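Motility-associated killing factor MakB (Vibrio cholerae serotype O1, PDB 6W1W) is one part of a three-component cytotoxin resembling the alpha-pore-forming toxins, and probably works with its partner proteins to damage target cell membranes. Local coordinates at residues 19-23 and 69-73; 77-81 and 330-334; 239-243 and 345-350. One frame throughout, in Å; residues are numbered along the deposited sequence.

Overall arrangement
Interactions 1 and 2 follow one another along helix 69-90. Interaction 1 sets its start against helix 9-35, and interaction 2 sets a later turn against the end of helix 316-333. Their centres are about 11 Å apart and they touch: Phe73 CZ lies 3.6 Å from Ile333 O, and Tyr20 CD2 lies 3.7 Å from Ile333 CG2. Both belong to the long helical body. Interaction 3 lies apart, where helix 233-245 packs on the hairpin at the edge of the beta sheet. Its centre is about 34 Å from that of interaction 1 and about 42 Å from that of interaction 2. Only a short link separates helix 316-333 of interaction 2 from strand 338-346 of interaction 3.

Interaction 1: residues 19-23 and 69-73; sequences VYTDF and KPKIF
Phe23 and Phe73 meet obliquely, with their ring planes tilted 49° apart and their centroids 5.3 Å from each other. Phe73 sits over one face of the Phe23 ring. Its CB makes a CH-pi contact, 4.0 Å from the Phe23 ring centroid, and its CD2 stands above the middle of the same ring. The backbone sets CB of Phe73 against Phe23. Beyond it, CG lies anti to the backbone N (chi1 176°), and this swings the ring so that CD2 comes over the Phe23 face and CE2 points to Tyr20. There Phe73 CE2 comes within 4.3 Å of Tyr20 CD1, at an oblique angle.

The rim of the Phe23 ring has other neighbours. Lys69 O lies 3.5 Å from CE1 of Phe23, close to the ring plane, and also accepts the helical bond from Phe73 N. Lys69 CG borders the same edge, while Ile72 CG2 approaches Phe23 CZ to 4.2 Å. Phe128 adds an edge-to-face contact to the Phe23 ring. The axes of the two short segments run antiparallel and approach to 12.3 Å, a wide spacing bridged by aromatic side chains. This is antiparallel helix packing in a long bundle, consistent with the alpha-pore-forming toxin fold.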
loop_
_atom_site.group_PDB
_atom_site.type_symbol
_atom_site.label_atom_id
_atom_site.label_comp_id
_atom_site.label_asym_id
_atom_site.label_seq_id
_atom_site.Cartn_x
_atom_site.Cartn_y
_atom_site.Cartn_z
ATOM N N VAL A 19 -7.357 -5.859 -1.057
ATOM C CA VAL A 19 -7.229 -4.915 0.049
ATOM C C VAL A 19 -5.877 -5.042 0.735
ATOM O O VAL A 19 -5.416 -4.081 1.365
ATOM C CB VAL A 19 -8.365 -5.084 1.072
ATOM C CG1 VAL A 19 -9.720 -4.864 0.410
ATOM C CG2 VAL A 19 -8.301 -6.451 1.733
ATOM N N TYR A 20 -5.228 -6.204 0.627
ATOM C CA TYR A 20 -3.860 -6.348 1.114
ATOM C C TYR A 20 -2.881 -5.631 0.193
ATOM O O TYR A 20 -1.990 -4.909 0.657
ATOM C CB TYR A 20 -3.513 -7.833 1.238
ATOM C CG TYR A 20 -2.098 -8.141 1.689
ATOM C CD1 TYR A 20 -1.527 -7.489 2.774
ATOM C CD2 TYR A 20 -1.348 -9.119 1.047
ATOM C CE1 TYR A 20 -0.236 -7.787 3.191
ATOM C CE2 TYR A 20 -0.061 -9.425 1.456
ATOM C CZ TYR A 20 0.492 -8.759 2.526
ATOM O OH TYR A 20 1.775 -9.070 2.928
ATOM N N THR A 21 -3.038 -5.819 -1.121
ATOM C CA THR A 21 -2.211 -5.104 -2.089
ATOM C C THR A 21 -2.335 -3.596 -1.907
ATOM O O THR A 21 -1.329 -2.880 -1.836
ATOM C CB THR A 21 -2.605 -5.508 -3.513
ATOM O OG1 THR A 21 -2.167 -6.849 -3.769
ATOM C CG2 THR A 21 -1.991 -4.556 -4.543
ATOM N N ASP A 22 -3.570 -3.095 -1.813
ATOM C CA ASP A 22 -3.786 -1.668 -1.606
ATOM C C ASP A 22 -3.358 -1.204 -0.223
ATOM O O ASP A 22 -3.240 0.005 -0.003
ATOM C CB ASP A 22 -5.254 -1.317 -1.843
ATOM C CG ASP A 22 -5.631 -1.382 -3.307
ATOM O OD1 ASP A 22 -6.596 -2.098 -3.651
ATOM O OD2 ASP A 22 -4.941 -0.730 -4.118
ATOM N N PHE A 23 -3.125 -2.128 0.708
ATOM C CA PHE A 23 -2.535 -1.752 1.986
ATOM C C PHE A 23 -1.022 -1.616 1.868
ATOM O O PHE A 23 -0.439 -0.649 2.369
ATOM C CB PHE A 23 -2.887 -2.784 3.055
ATOM C CG PHE A 23 -3.471 -2.191 4.301
ATOM C CD1 PHE A 23 -2.659 -1.577 5.242
ATOM C CD2 PHE A 23 -4.837 -2.252 4.536
ATOM C CE1 PHE A 23 -3.203 -1.031 6.392
ATOM C CE2 PHE A 23 -5.384 -1.709 5.682
ATOM C CZ PHE A 23 -4.569 -1.098 6.610
ATOM N N LYS A 69 -2.730 2.808 10.485
ATOM C CA LYS A 69 -2.511 1.708 9.547
ATOM C C LYS A 69 -2.343 0.361 10.243
ATOM O O LYS A 69 -3.051 -0.588 9.867
ATOM C CB LYS A 69 -1.322 2.048 8.641
ATOM C CG LYS A 69 -0.495 0.860 8.178
ATOM C CD LYS A 69 0.854 1.318 7.629
ATOM C CE LYS A 69 1.588 2.200 8.633
ATOM N NZ LYS A 69 2.854 2.765 8.090
ATOM N N PRO A 70 -1.477 0.198 11.253
ATOM C CA PRO A 70 -1.425 -1.102 11.945
ATOM C C PRO A 70 -2.687 -1.418 12.730
ATOM O O PRO A 70 -2.972 -2.600 12.963
ATOM C CB PRO A 70 -0.210 -0.962 12.871
ATOM C CG PRO A 70 -0.098 0.497 13.110
ATOM C CD PRO A 70 -0.492 1.143 11.815
ATOM N N LYS A 71 -3.456 -0.408 13.142
ATOM C CA LYS A 71 -4.698 -0.675 13.861
ATOM C C LYS A 71 -5.782 -1.185 12.919
ATOM O O LYS A 71 -6.463 -2.172 13.220
ATOM C CB LYS A 71 -5.168 0.588 14.584
ATOM C CG LYS A 71 -4.375 0.952 15.833
ATOM C CD LYS A 71 -5.032 2.116 16.572
ATOM C CE LYS A 71 -4.399 2.354 17.939
ATOM N NZ LYS A 71 -3.002 2.861 17.842
ATOM N N ILE A 72 -5.958 -0.519 11.774
ATOM C CA ILE A 72 -7.019 -0.894 10.842
ATOM C C ILE A 72 -6.722 -2.247 10.210
ATOM O O ILE A 72 -7.627 -3.070 10.019
ATOM C CB ILE A 72 -7.205 0.202 9.777
ATOM C CG1 ILE A 72 -7.712 1.496 10.415
ATOM C CG2 ILE A 72 -8.166 -0.255 8.691
ATOM C CD1 ILE A 72 -9.106 1.384 10.987
ATOM N N PHE A 73 -5.455 -2.502 9.878
ATOM C CA PHE A 73 -5.097 -3.764 9.236
ATOM C C PHE A 73 -5.350 -4.945 10.165
ATOM O O PHE A 73 -5.982 -5.931 9.773
ATOM C CB PHE A 73 -3.637 -3.730 8.787
ATOM C CG PHE A 73 -3.156 -5.024 8.202
ATOM C CD1 PHE A 73 -2.076 -5.691 8.758
ATOM C CD2 PHE A 73 -3.789 -5.582 7.101
ATOM C CE1 PHE A 73 -1.628 -6.885 8.226
ATOM C CE2 PHE A 73 -3.348 -6.776 6.564
ATOM C CZ PHE A 73 -2.265 -7.428 7.128
#

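Interaction 2: residues 77-81 and 330-334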
loop_
_atom_site.group_PDB
_atom_site.type_symbol
_atom_site.label_atom_id
_atom_site.label_comp_id
_atom_site.label_asym_id
_atom_site.label_seq_id
_atom_site.Cartn_x
_atom_site.Cartn_y
_atom_site.Cartn_z
ATOM N N ILE A 77 -7.857 -8.040 9.543
ATOM C CA ILE A 77 -7.327 -9.392 9.702
ATOM C C ILE A 77 -8.178 -10.169 10.697
ATOM O O ILE A 77 -8.725 -11.232 10.382
ATOM C CB ILE A 77 -5.854 -9.348 10.149
ATOM C CG1 ILE A 77 -4.944 -8.865 9.015
ATOM C CG2 ILE A 77 -5.407 -10.716 10.676
ATOM C CD1 ILE A 77 -4.554 -9.933 8.030
ATOM N N THR A 78 -8.319 -9.632 11.912
ATOM C CA THR A 78 -9.032 -10.345 12.964
ATOM C C THR A 78 -10.528 -10.463 12.685
ATOM O O THR A 78 -11.188 -11.320 13.286
ATOM C CB THR A 78 -8.802 -9.659 14.314
ATOM O OG1 THR A 78 -9.168 -10.548 15.375
ATOM C CG2 THR A 78 -9.633 -8.387 14.425
ATOM N N SER A 79 -11.078 -9.640 11.787
ATOM C CA SER A 79 -12.512 -9.713 11.517
ATOM C C SER A 79 -12.884 -11.020 10.828
ATOM O O SER A 79 -13.970 -11.561 11.073
ATOM C CB SER A 79 -12.961 -8.516 10.678
ATOM O OG SER A 79 -12.477 -8.592 9.351
ATOM N N PHE A 80 -12.000 -11.547 9.979
ATOM C CA PHE A 80 -12.271 -12.818 9.317
ATOM C C PHE A 80 -11.855 -14.007 10.173
ATOM O O PHE A 80 -12.443 -15.088 10.052
ATOM C CB PHE A 80 -11.563 -12.870 7.962
ATOM C CG PHE A 80 -12.225 -12.038 6.900
ATOM C CD1 PHE A 80 -11.899 -10.700 6.744
ATOM C CD2 PHE A 80 -13.171 -12.596 6.056
ATOM C CE1 PHE A 80 -12.508 -9.932 5.766
ATOM C CE2 PHE A 80 -13.780 -11.834 5.078
ATOM C CZ PHE A 80 -13.447 -10.500 4.933
ATOM N N ILE A 81 -10.854 -13.831 11.037
ATOM C CA ILE A 81 -10.432 -14.917 11.915
ATOM C C ILE A 81 -11.451 -15.138 13.025
ATOM O O ILE A 81 -11.884 -16.270 13.274
ATOM C CB ILE A 81 -9.031 -14.630 12.482
ATOM C CG1 ILE A 81 -7.990 -14.655 11.361
ATOM C CG2 ILE A 81 -8.678 -15.635 13.565
ATOM C CD1 ILE A 81 -6.587 -14.350 11.832
ATOM N N VAL A 330 -6.134 -15.597 5.802
ATOM C CA VAL A 330 -5.874 -14.338 6.488
ATOM C C VAL A 330 -4.720 -14.491 7.478
ATOM O O VAL A 330 -3.960 -13.542 7.702
ATOM C CB VAL A 330 -7.164 -13.834 7.167
ATOM C CG1 VAL A 330 -6.908 -12.578 7.964
ATOM C CG2 VAL A 330 -8.245 -13.567 6.118
ATOM N N GLN A 331 -4.545 -15.681 8.057
ATOM C CA GLN A 331 -3.427 -15.905 8.968
ATOM C C GLN A 331 -2.080 -15.842 8.263
ATOM O O GLN A 331 -1.053 -15.664 8.928
ATOM C CB GLN A 331 -3.583 -17.252 9.670
ATOM C CG GLN A 331 -4.714 -17.292 10.678
ATOM C CD GLN A 331 -5.063 -18.703 11.113
ATOM O OE1 GLN A 331 -4.878 -19.663 10.364
ATOM N NE2 GLN A 331 -5.572 -18.833 12.328
ATOM N N LEU A 332 -2.059 -15.983 6.938
ATOM C CA LEU A 332 -0.795 -15.923 6.208
ATOM C C LEU A 332 -0.390 -14.484 5.910
ATOM O O LEU A 332 0.776 -14.115 6.092
ATOM C CB LEU A 332 -0.882 -16.733 4.913
ATOM C CG LEU A 332 -1.151 -18.233 5.075
ATOM C CD1 LEU A 332 -1.281 -18.919 3.719
ATOM C CD2 LEU A 332 -0.066 -18.893 5.916
ATOM N N ILE A 333 -1.337 -13.652 5.465
ATOM C CA ILE A 333 -1.027 -12.248 5.201
ATOM C C ILE A 333 -0.833 -11.450 6.486
ATOM O O ILE A 333 -0.246 -10.361 6.451
ATOM C CB ILE A 333 -2.116 -11.599 4.326
ATOM C CG1 ILE A 333 -3.487 -11.738 4.987
ATOM C CG2 ILE A 333 -2.136 -12.220 2.933
ATOM C CD1 ILE A 333 -4.614 -11.167 4.159
ATOM N N SER A 334 -1.311 -11.959 7.623
ATOM C CA SER A 334 -1.104 -11.296 8.909
ATOM C C SER A 334 0.324 -11.423 9.416
ATOM O O SER A 334 0.765 -10.580 10.205
ATOM C CB SER A 334 -2.055 -11.864 9.965
ATOM O OG SER A 334 -1.812 -13.246 10.179
#
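Ile77 reaches across to Val330, Ile333 and Ser334. Its CB begins the contact, 4.0 Å from Val330 CG1. The side chain then divides. CG2 lies anti to the backbone N and meets Ser334 CB at 3.6 Å, with Val330 CG1 also beside it. The other branch has CG1 anti to the carbonyl carbon (chi1 -71°), and a second bend (chi2 -82°) directs its tip. That tip, CD1, is 3.5 Å from Val330 CG1 and 3.7 Å from Ile333 CG1. Ser334 CB borders it too. Ile77 and Val330 lie alongside each other, pointing opposite ways, with Val330 CG1 beside both branches of the isoleucine.

The two methyls of Val330 serve different neighbours. CG1 also touches Ile81 CG1, and CG2 rests 3.9 Å from Phe80 CB. Farther out, Ile81 CD1 touches Gln331 CG at 3.7 Å, the two side chains set obliquely. Phe80 continues into a core formed with Trp287, Trp323 and Leu16.

Ser334 offers this contact its CB, while its OG bonds back to Gln331 O at 2.8 Å, from 56° above the carbonyl plane. The hydroxyl proton is used within its own segment, and the two helices are held here by apolar contact and fit of shape.

Interaction 3: residues 239-243 and 345-350; sequences LDKLT and VNTLNN
Asp240 and Asn350 turn their flat groups toward each other through similar first torsions. In Asp240, CG is anti to the carbonyl carbon (chi1 -81°), and Asn350 has chi1 -87°. The side chains stand roughly perpendicular, with carboxylate and amide planes 44° apart. Asp240 OD1 comes to 2.8 Å from Asn350 ND2, but the angle is too poor for a hydrogen bond. The carboxylate may still be attracted to the positive end of the amide dipole. Asn350 OD1 lies 3.3 Å from Leu239 O, with no bond between the two acceptors. Thr243 OG1 gives a weak bond to this same Leu239 O, and stands 3.5 Å from Asn350 OD1.

Residues 347-350 form the loop of a beta hairpin that joins strands 338-346 and 351-354. Asn350 takes a left-handed backbone conformation just before the second strand. Asn346, whose CB points away from the helix, braces the loop. Its OD1 accepts a nearly straight bond from Asn349 ND2 at 3.2 Å, from above the carbonyl plane, and a weak one from Leu348 N, which makes a weak Asx turn.

An apolar patch lies beside the polar group. Leu239 CD2 is 3.8 Å from Thr347 CG2 and 4.1 Å from Val345 CG1. The methyl of Thr347 faces the helix, while its OG1 bonds to Ser200 O on the neighbouring strand 193-203. Leu242 CD2 comes more loosely to Thr347 CB, at 4.4 Å.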
loop_
_atom_site.group_PDB
_atom_site.type_symbol
_atom_site.label_atom_id
_atom_site.label_comp_id
_atom_site.label_asym_id
_atom_site.label_seq_id
_atom_site.Cartn_x
_atom_site.Cartn_y
_atom_site.Cartn_z
ATOM N N LEU A 239 20.898 4.864 -14.749
ATOM C CA LEU A 239 21.910 5.451 -13.876
ATOM C C LEU A 239 22.983 6.185 -14.671
ATOM O O LEU A 239 23.403 7.284 -14.293
ATOM C CB LEU A 239 22.548 4.364 -13.010
ATOM C CG LEU A 239 21.895 4.065 -11.660
ATOM C CD1 LEU A 239 22.278 2.673 -11.166
ATOM C CD2 LEU A 239 22.295 5.122 -10.644
ATOM N N ASP A 240 23.452 5.589 -15.771
ATOM C CA ASP A 240 24.515 6.220 -16.547
ATOM C C ASP A 240 23.992 7.415 -17.330
ATOM O O ASP A 240 24.676 8.438 -17.438
ATOM C CB ASP A 240 25.163 5.202 -17.489
ATOM C CG ASP A 240 26.191 4.327 -16.793
ATOM O OD1 ASP A 240 26.408 4.505 -15.575
ATOM O OD2 ASP A 240 26.785 3.461 -17.468
ATOM N N LYS A 241 22.781 7.304 -17.882
ATOM C CA LYS A 241 22.188 8.418 -18.615
ATOM C C LYS A 241 22.018 9.637 -17.715
ATOM O O LYS A 241 22.200 10.779 -18.158
ATOM C CB LYS A 241 20.846 7.982 -19.204
ATOM C CG LYS A 241 20.315 8.854 -20.328
ATOM C CD LYS A 241 18.959 8.342 -20.794
ATOM C CE LYS A 241 18.696 8.654 -22.260
ATOM N NZ LYS A 241 19.511 7.799 -23.186
ATOM N N LEU A 242 21.686 9.409 -16.440
ATOM C CA LEU A 242 21.472 10.510 -15.507
ATOM C C LEU A 242 22.769 11.263 -15.234
ATOM O O LEU A 242 22.796 12.498 -15.263
ATOM C CB LEU A 242 20.863 9.981 -14.210
ATOM C CG LEU A 242 20.466 11.025 -13.163
ATOM C CD1 LEU A 242 19.526 12.059 -13.760
ATOM C CD2 LEU A 242 19.830 10.368 -11.946
ATOM N N THR A 243 23.858 10.531 -14.967
ATOM C CA THR A 243 25.159 11.158 -14.742
ATOM C C THR A 243 25.508 12.135 -15.858
ATOM O O THR A 243 26.041 13.224 -15.605
ATOM C CB THR A 243 26.242 10.082 -14.626
ATOM O OG1 THR A 243 26.019 9.292 -13.450
ATOM C CG2 THR A 243 27.631 10.709 -14.561
ATOM N N VAL A 345 21.047 2.838 -3.669
ATOM C CA VAL A 345 21.376 3.164 -5.053
ATOM C C VAL A 345 21.907 4.596 -5.061
ATOM O O VAL A 345 21.141 5.559 -5.137
ATOM C CB VAL A 345 20.165 3.002 -5.979
ATOM C CG1 VAL A 345 20.572 3.214 -7.424
ATOM C CG2 VAL A 345 19.528 1.639 -5.795
ATOM N N ASN A 346 23.228 4.738 -5.000
ATOM C CA ASN A 346 23.883 6.043 -4.930
ATOM C C ASN A 346 24.146 6.549 -6.349
ATOM O O ASN A 346 25.046 6.052 -7.033
ATOM C CB ASN A 346 25.179 5.924 -4.129
ATOM C CG ASN A 346 25.830 7.267 -3.837
ATOM O OD1 ASN A 346 25.674 8.232 -4.585
ATOM N ND2 ASN A 346 26.582 7.328 -2.738
ATOM N N THR A 347 23.384 7.558 -6.784
ATOM C CA THR A 347 23.464 8.016 -8.168
ATOM C C THR A 347 24.584 9.018 -8.422
ATOM O O THR A 347 24.962 9.214 -9.584
ATOM C CB THR A 347 22.137 8.638 -8.617
ATOM O OG1 THR A 347 21.966 9.918 -7.996
ATOM C CG2 THR A 347 20.967 7.733 -8.255
ATOM N N LEU A 348 25.120 9.666 -7.391
ATOM C CA LEU A 348 26.282 10.516 -7.612
ATOM C C LEU A 348 27.583 9.722 -7.644
ATOM O O LEU A 348 28.651 10.316 -7.829
ATOM C CB LEU A 348 26.354 11.631 -6.554
ATOM C CG LEU A 348 26.418 11.312 -5.057
ATOM C CD1 LEU A 348 27.617 11.996 -4.417
ATOM C CD2 LEU A 348 25.132 11.726 -4.347
ATOM N N ASN A 349 27.515 8.396 -7.484
ATOM C CA ASN A 349 28.674 7.523 -7.606
ATOM C C ASN A 349 28.452 6.351 -8.552
ATOM O O ASN A 349 29.394 5.587 -8.791
ATOM C CB ASN A 349 29.083 6.974 -6.228
ATOM C CG ASN A 349 29.660 8.041 -5.320
ATOM O OD1 ASN A 349 30.854 8.337 -5.372
ATOM N ND2 ASN A 349 28.816 8.618 -4.474
ATOM N N ASN A 350 27.243 6.187 -9.094
ATOM C CA ASN A 350 26.841 5.014 -9.874
ATOM C C ASN A 350 27.062 3.706 -9.121
ATOM O O ASN A 350 27.173 2.644 -9.734
ATOM C CB ASN A 350 27.551 4.962 -11.227
ATOM C CG ASN A 350 26.820 5.743 -12.301
ATOM O OD1 ASN A 350 25.656 6.116 -12.135
ATOM N ND2 ASN A 350 27.495 5.980 -13.419
#